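Side-chain contacts in DNA protection during starvation protein (Mycobacterium smegmatis, PDB 2YW6), which probably protects DNA from oxidative damage by oxidising iron(II) with hydrogen peroxide and storing it as a ferric mineral inside a hollow shell of twelve subunits: residues S15-L20 with A73-S78; L33-V38 with E59-Y64; R121-K126 with D136-H141. All coordinates share one frame; numbering follows the deposited sequence.

Contacts 1 and 2 join the same two helices, 12-41 and 47-75, with about 23 Å between their centres; contact 2 lies within the chain segment that contact 1 brackets. Contact 3 joins helices 102-127 and 132-155. Contact 1 lies toward an end of the subunit and is partly buried, where Val17 and Ala18 meet Leu75 and the CB of Lys77 at the end of helix 47-75. Contact 2 is buried near the centre of the chain and adds a lysine and an arginine at the interface with a second subunit. Contact 3 is buried and carried largely by branched aliphatic side chains. It meets contact 1 through Leu20, which packs on Ser123 and Lys126, and contact 2 through Tyr64 and His141.

Contact 1: residues S15-L20 with A73-S78; sequences SDVADL and ATLGKS
Leu75 carries most of this contact through a single methyl group: it reaches the helix with CD1, which lies 4.0 Å from CG1 of Val17 and equally far from the backbone N of Ala18. The side chains of Val17 and Leu75 lie roughly perpendicular. The CB of Ala18 is shared, touching CD1 of Leu75 at 4.3 Å and CB of Lys77 at 4.1 Å. Beyond its CB the lysine chain kinks and leads away from residues 15-20. In the four-helix bundle of the ferritin-like fold, the contact sets the early turns of helix 12-41 against the last turn of helix 47-75 and the loop that follows it. That helix ends in a Schellman motif. Gly76, with phi at 127°, is its C-prime residue; Gly76 N bonds weakly to Ala73 O, and Lys77 N returns to the carbonyl of the residue before Ala73. The reversal brings Lys77 CB back beside Ala18. Farther out, Val17 also packs on Leu127, Leu130 and Asp131, and Leu75 on Asp131, while Ser78 is packed against Glu98 of a second subunit.

Contact 2: residues L33-V38 with E59-Y64; sequences LTLKHV and ELVRGY
Leu35 meets Val61, and Lys36 meets Arg62, where helices 12-41 and 47-75 pack as neighbours in the four-helix bundle of the ferritin-like fold. Both helices lie close to a second subunit here. Val61 directs its side chain at the partner helix and sets CG2 4.3 Å from CD2 of Leu35, a light apolar touch. Each has further support: Val61 packs on Tyr28, Leu31 and His32 of helix 12-41, and Leu35 on Leu109 and Tyr113 of helix 102-127. Arg62 follows with a chain extended from CG to NE, which carries its guanidinium across to Lys36. There NH2 lies 3.9 Å from CE and 4.1 Å from CD of the lysine, whose CE approaches the guanidinium obliquely. The long axes of these two side chains are close to perpendicular. Arg62 itself packs on Arg62 of the second subunit. Lys36 bends at chi2 (60°) and again at chi4 (61°), and its polar end is directed to Asp66 of the second subunit. Asp66 is, by similarity, an iron ligand at a site shared between two subunits, so the lysine may help to position it. The carboxylate probably also eases the proximity of two like charges, for Lys36 NZ, which forms a salt bridge with OD1 of that Asp66, stands 5.1 Å from Arg62 NH2.

Contact 3: residues R121-K126 with D136-H141; sequences RKSIEK and DLLIAH
Ile124 packs on Leu138 and Ile139, while the flat ring of His141, three residues beyond Leu138, is engaged mainly by residues of helices 12-41 and 47-75. One face of that imidazole has the carbonyl O of Leu137 3.2 Å above it, displaced toward the rim. The ring also stacks with Tyr64 and meets the Tyr28 ring with the two planes steeply inclined. Both ring nitrogens are hydrogen-bonded, ND1 to Tyr28 OH and NE2 to Glu67 OE1, which fixes the rotation of the imidazole. Across the contact proper, Ile124 and Leu138 run antiparallel alongside each other as side chains. With CG1 placed anti to its carbonyl carbon (chi1 -79°), Ile124 brings that atom 3.6 Å from Leu138 CB, and the extended chi2 (161°) carries CD1 on to the neighbouring backbone, 3.7 Å from Ile139 CA. Its side chain crosses that of Ile139 nearly squarely, with CD1 to CG1 at 3.9 Å. Helices 102-127 and 132-155, consecutive members of the four-helix bundle, run antiparallel here, their local axes 9.2 Å apart at an angle of 154°. Ser123 turns its CB to Leu138 CD1, while OG bonds weakly to Asp119 O within its own helix. At the subunit interface, Leu132 of a neighbouring subunit packs on Ile124, and Asp136 of that same subunit packs on Ile139.

Contact 1: residues S15-L20 with A73-S78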
# COMPACT_ATOMS: atom_id res chain seq x y z
N SER B 15 19.16 36.79 -12.12
CA SER B 15 18.47 37.07 -13.37
C SER B 15 19.04 36.17 -14.47
O SER B 15 18.30 35.51 -15.19
CB SER B 15 18.64 38.54 -13.76
OG SER B 15 17.98 38.82 -14.98
N ASP B 16 20.37 36.15 -14.57
CA ASP B 16 21.08 35.35 -15.56
C ASP B 16 20.81 33.86 -15.40
O ASP B 16 20.63 33.13 -16.38
CB ASP B 16 22.59 35.62 -15.46
CG ASP B 16 22.96 37.05 -15.82
OD1 ASP B 16 22.65 37.47 -16.95
OD2 ASP B 16 23.57 37.74 -14.98
N VAL B 17 20.80 33.39 -14.16
CA VAL B 17 20.54 31.98 -13.89
C VAL B 17 19.11 31.68 -14.32
O VAL B 17 18.83 30.67 -14.98
CB VAL B 17 20.68 31.67 -12.39
CG1 VAL B 17 20.51 30.18 -12.16
CG2 VAL B 17 22.03 32.13 -11.88
N ALA B 18 18.19 32.57 -13.93
CA ALA B 18 16.78 32.42 -14.25
C ALA B 18 16.57 32.24 -15.75
O ALA B 18 15.71 31.46 -16.18
CB ALA B 18 15.98 33.64 -13.73
N ASP B 19 17.37 32.94 -16.55
CA ASP B 19 17.28 32.82 -18.00
C ASP B 19 17.75 31.45 -18.46
O ASP B 19 17.09 30.79 -19.28
CB ASP B 19 18.10 33.92 -18.67
CG ASP B 19 17.51 35.29 -18.45
OD1 ASP B 19 18.04 36.27 -19.00
OD2 ASP B 19 16.50 35.38 -17.73
N LEU B 20 18.90 31.01 -17.94
CA LEU B 20 19.44 29.70 -18.28
C LEU B 20 18.39 28.64 -18.02
O LEU B 20 18.21 27.73 -18.84
CB LEU B 20 20.65 29.38 -17.41
CG LEU B 20 22.04 29.80 -17.88
CD1 LEU B 20 23.07 29.25 -16.89
CD2 LEU B 20 22.30 29.25 -19.25
N ALA B 73 10.73 30.73 -10.58
CA ALA B 73 9.88 31.57 -9.75
C ALA B 73 10.57 31.89 -8.42
O ALA B 73 10.50 33.03 -7.95
CB ALA B 73 8.53 30.88 -9.48
N THR B 74 11.24 30.90 -7.82
CA THR B 74 11.93 31.11 -6.54
C THR B 74 13.02 32.16 -6.73
O THR B 74 13.30 32.94 -5.82
CB THR B 74 12.60 29.81 -6.00
OG1 THR B 74 11.61 28.81 -5.79
CG2 THR B 74 13.32 30.07 -4.67
N LEU B 75 13.62 32.19 -7.91
CA LEU B 75 14.66 33.16 -8.18
C LEU B 75 14.08 34.56 -8.38
O LEU B 75 14.76 35.56 -8.15
CB LEU B 75 15.48 32.73 -9.39
CG LEU B 75 16.33 31.49 -9.13
CD1 LEU B 75 17.09 31.10 -10.38
CD2 LEU B 75 17.29 31.77 -8.01
N GLY B 76 12.82 34.64 -8.80
CA GLY B 76 12.20 35.93 -8.99
C GLY B 76 11.55 36.20 -10.34
O GLY B 76 10.81 37.17 -10.49
N LYS B 77 11.82 35.37 -11.34
CA LYS B 77 11.22 35.59 -12.64
C LYS B 77 9.97 34.73 -12.80
O LYS B 77 9.66 33.90 -11.96
CB LYS B 77 12.25 35.31 -13.75
CG LYS B 77 11.73 35.40 -15.20
CD LYS B 77 10.68 36.51 -15.40
CE LYS B 77 11.15 37.88 -15.00
NZ LYS B 77 9.94 38.75 -14.96
N SER B 78 9.25 34.97 -13.89
CA SER B 78 8.03 34.24 -14.21
C SER B 78 8.35 33.21 -15.28
O SER B 78 8.76 33.55 -16.40
CB SER B 78 6.97 35.24 -14.70
OG SER B 78 5.91 34.58 -15.36

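Contact 2: residues L33-V38 with E59-Y64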
# COMPACT_ATOMS: atom_id res chain seq x y z
N LEU B 33 6.74 16.25 -24.49
CA LEU B 33 5.70 16.25 -25.52
C LEU B 33 6.18 15.28 -26.60
O LEU B 33 5.47 14.35 -27.00
CB LEU B 33 5.55 17.64 -26.16
CG LEU B 33 4.90 18.76 -25.35
CD1 LEU B 33 5.10 20.08 -26.09
CD2 LEU B 33 3.41 18.45 -25.13
N THR B 34 7.40 15.51 -27.07
CA THR B 34 8.00 14.66 -28.09
C THR B 34 8.03 13.20 -27.63
O THR B 34 7.59 12.31 -28.36
CB THR B 34 9.41 15.13 -28.42
OG1 THR B 34 9.37 16.52 -28.77
CG2 THR B 34 10.00 14.33 -29.55
N LEU B 35 8.55 12.96 -26.43
CA LEU B 35 8.62 11.61 -25.85
C LEU B 35 7.28 10.91 -26.02
O LEU B 35 7.21 9.78 -26.48
CB LEU B 35 8.94 11.67 -24.35
CG LEU B 35 10.33 11.33 -23.79
CD1 LEU B 35 11.20 10.65 -24.86
CD2 LEU B 35 10.97 12.61 -23.29
N LYS B 36 6.23 11.62 -25.64
CA LYS B 36 4.88 11.08 -25.74
C LYS B 36 4.49 10.84 -27.20
O LYS B 36 3.89 9.81 -27.52
CB LYS B 36 3.88 12.06 -25.09
CG LYS B 36 2.92 11.39 -24.13
CD LYS B 36 3.66 10.72 -23.01
CE LYS B 36 2.68 10.03 -22.06
NZ LYS B 36 1.93 8.99 -22.79
N HIS B 37 4.86 11.78 -28.07
CA HIS B 37 4.57 11.67 -29.49
C HIS B 37 5.11 10.37 -30.09
O HIS B 37 4.41 9.70 -30.84
CB HIS B 37 5.18 12.85 -30.27
CG HIS B 37 4.98 12.76 -31.76
ND1 HIS B 37 3.82 13.18 -32.39
CD2 HIS B 37 5.76 12.24 -32.74
CE1 HIS B 37 3.91 12.93 -33.68
NE2 HIS B 37 5.07 12.36 -33.92
N VAL B 38 6.35 10.02 -29.76
CA VAL B 38 6.92 8.79 -30.31
C VAL B 38 6.26 7.58 -29.66
O VAL B 38 6.05 6.56 -30.32
CB VAL B 38 8.48 8.71 -30.14
CG1 VAL B 38 9.08 10.09 -29.93
CG2 VAL B 38 8.84 7.76 -29.02
N GLU B 59 7.63 10.82 -17.16
CA GLU B 59 7.28 11.31 -15.84
C GLU B 59 8.45 12.05 -15.23
O GLU B 59 8.27 13.10 -14.61
CB GLU B 59 6.85 10.18 -14.92
CG GLU B 59 6.52 10.67 -13.52
CD GLU B 59 5.79 9.64 -12.69
OE1 GLU B 59 6.29 8.51 -12.57
OE2 GLU B 59 4.70 9.98 -12.17
N LEU B 60 9.65 11.51 -15.41
CA LEU B 60 10.85 12.11 -14.88
C LEU B 60 11.01 13.52 -15.47
O LEU B 60 11.13 14.51 -14.74
CB LEU B 60 12.04 11.22 -15.23
CG LEU B 60 13.21 11.03 -14.25
CD1 LEU B 60 12.72 10.99 -12.82
CD2 LEU B 60 13.94 9.73 -14.59
N VAL B 61 10.96 13.62 -16.80
CA VAL B 61 11.12 14.90 -17.49
C VAL B 61 10.01 15.91 -17.12
O VAL B 61 10.29 17.09 -16.95
CB VAL B 61 11.16 14.66 -19.04
CG1 VAL B 61 11.10 15.99 -19.80
CG2 VAL B 61 12.44 13.87 -19.40
N ARG B 62 8.78 15.43 -17.00
CA ARG B 62 7.66 16.29 -16.61
C ARG B 62 7.93 16.88 -15.22
O ARG B 62 7.65 18.05 -14.94
CB ARG B 62 6.36 15.48 -16.57
CG ARG B 62 5.64 15.39 -17.89
CD ARG B 62 4.50 14.37 -17.85
NE ARG B 62 3.74 14.38 -19.10
CZ ARG B 62 2.75 13.53 -19.39
NH1 ARG B 62 2.41 12.59 -18.52
NH2 ARG B 62 2.11 13.60 -20.56
N GLY B 63 8.46 16.03 -14.35
CA GLY B 63 8.77 16.44 -13.00
C GLY B 63 9.93 17.41 -13.01
O GLY B 63 10.00 18.31 -12.19
N TYR B 64 10.86 17.21 -13.94
CA TYR B 64 12.00 18.12 -14.02
C TYR B 64 11.51 19.50 -14.46
O TYR B 64 12.10 20.52 -14.10
CB TYR B 64 13.06 17.61 -15.00
CG TYR B 64 13.78 16.34 -14.59
CD1 TYR B 64 13.73 15.86 -13.28
CD2 TYR B 64 14.58 15.65 -15.50
CE1 TYR B 64 14.45 14.74 -12.89
CE2 TYR B 64 15.31 14.53 -15.13
CZ TYR B 64 15.25 14.08 -13.82
OH TYR B 64 15.99 12.97 -13.45

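Contact 3: residues R121-K126 with D136-H141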
# COMPACT_ATOMS: atom_id res chain seq x y z
N ARG B 121 24.98 20.15 -20.18
CA ARG B 121 26.36 20.22 -19.73
C ARG B 121 26.84 21.68 -19.68
O ARG B 121 27.45 22.10 -18.69
CB ARG B 121 27.26 19.41 -20.66
CG ARG B 121 27.04 17.92 -20.57
CD ARG B 121 27.56 17.37 -19.26
NE ARG B 121 27.55 15.91 -19.27
CZ ARG B 121 28.26 15.17 -18.43
NH1 ARG B 121 29.02 15.78 -17.53
NH2 ARG B 121 28.23 13.85 -18.50
N LYS B 122 26.56 22.44 -20.73
CA LYS B 122 26.96 23.85 -20.80
C LYS B 122 26.42 24.62 -19.59
O LYS B 122 27.18 25.29 -18.88
CB LYS B 122 26.45 24.51 -22.07
CG LYS B 122 26.89 23.87 -23.38
CD LYS B 122 26.25 24.60 -24.56
CE LYS B 122 26.52 23.92 -25.90
NZ LYS B 122 25.75 24.54 -27.02
N SER B 123 25.11 24.52 -19.37
CA SER B 123 24.46 25.20 -18.27
C SER B 123 25.07 24.84 -16.94
O SER B 123 25.28 25.72 -16.09
CB SER B 123 22.95 24.90 -18.27
OG SER B 123 22.31 25.39 -19.43
N ILE B 124 25.34 23.55 -16.72
CA ILE B 124 25.96 23.13 -15.48
C ILE B 124 27.29 23.86 -15.34
O ILE B 124 27.63 24.36 -14.26
CB ILE B 124 26.15 21.59 -15.45
CG1 ILE B 124 24.84 20.89 -15.12
CG2 ILE B 124 27.31 21.22 -14.51
CD1 ILE B 124 24.74 19.42 -15.48
N GLU B 125 28.02 23.91 -16.44
CA GLU B 125 29.29 24.61 -16.55
C GLU B 125 29.12 26.12 -16.27
O GLU B 125 29.89 26.71 -15.54
CB GLU B 125 29.86 24.35 -17.96
CG GLU B 125 31.28 24.83 -18.23
CD GLU B 125 31.74 24.46 -19.69
OE1 GLU B 125 30.86 24.48 -20.61
OE2 GLU B 125 32.94 24.15 -19.91
N LYS B 126 28.07 26.73 -16.82
CA LYS B 126 27.78 28.15 -16.67
C LYS B 126 27.25 28.52 -15.28
O LYS B 126 27.41 29.66 -14.85
CB LYS B 126 26.79 28.59 -17.73
CG LYS B 126 27.31 29.67 -18.64
CD LYS B 126 26.96 29.46 -20.11
CE LYS B 126 28.01 30.15 -21.01
NZ LYS B 126 28.86 31.17 -20.31
N ASP B 136 23.17 22.00 -9.07
CA ASP B 136 22.98 20.67 -8.54
C ASP B 136 21.69 20.09 -9.12
O ASP B 136 21.59 18.90 -9.38
CB ASP B 136 22.90 20.73 -7.01
CG ASP B 136 22.78 19.36 -6.38
OD1 ASP B 136 23.73 18.56 -6.47
OD2 ASP B 136 21.72 19.10 -5.79
N LEU B 137 20.72 20.97 -9.33
CA LEU B 137 19.45 20.58 -9.89
C LEU B 137 19.71 20.02 -11.28
O LEU B 137 19.22 18.94 -11.63
CB LEU B 137 18.53 21.81 -9.99
CG LEU B 137 17.01 21.63 -10.01
CD1 LEU B 137 16.41 22.62 -10.99
CD2 LEU B 137 16.67 20.20 -10.40
N LEU B 138 20.49 20.75 -12.08
CA LEU B 138 20.77 20.29 -13.43
C LEU B 138 21.68 19.04 -13.45
O LEU B 138 21.52 18.16 -14.31
CB LEU B 138 21.38 21.43 -14.26
CG LEU B 138 20.49 22.66 -14.54
CD1 LEU B 138 21.09 23.45 -15.72
CD2 LEU B 138 19.06 22.27 -14.87
N ILE B 139 22.62 18.95 -12.50
CA ILE B 139 23.50 17.80 -12.44
C ILE B 139 22.70 16.53 -12.14
O ILE B 139 23.04 15.45 -12.62
CB ILE B 139 24.59 17.96 -11.34
CG1 ILE B 139 25.49 19.15 -11.67
CG2 ILE B 139 25.39 16.66 -11.20
CD1 ILE B 139 26.59 19.42 -10.67
N ALA B 140 21.63 16.66 -11.37
CA ALA B 140 20.80 15.50 -11.03
C ALA B 140 20.02 15.02 -12.25
O ALA B 140 19.83 13.82 -12.45
CB ALA B 140 19.84 15.83 -9.90
N HIS B 141 19.57 15.97 -13.06
CA HIS B 141 18.81 15.68 -14.26
C HIS B 141 19.66 15.03 -15.34
O HIS B 141 19.19 14.14 -16.08
CB HIS B 141 18.24 16.98 -14.83
CG HIS B 141 17.22 17.63 -13.95
ND1 HIS B 141 16.57 18.79 -14.31
CD2 HIS B 141 16.69 17.26 -12.76
CE1 HIS B 141 15.68 19.10 -13.39
NE2 HIS B 141 15.74 18.18 -12.43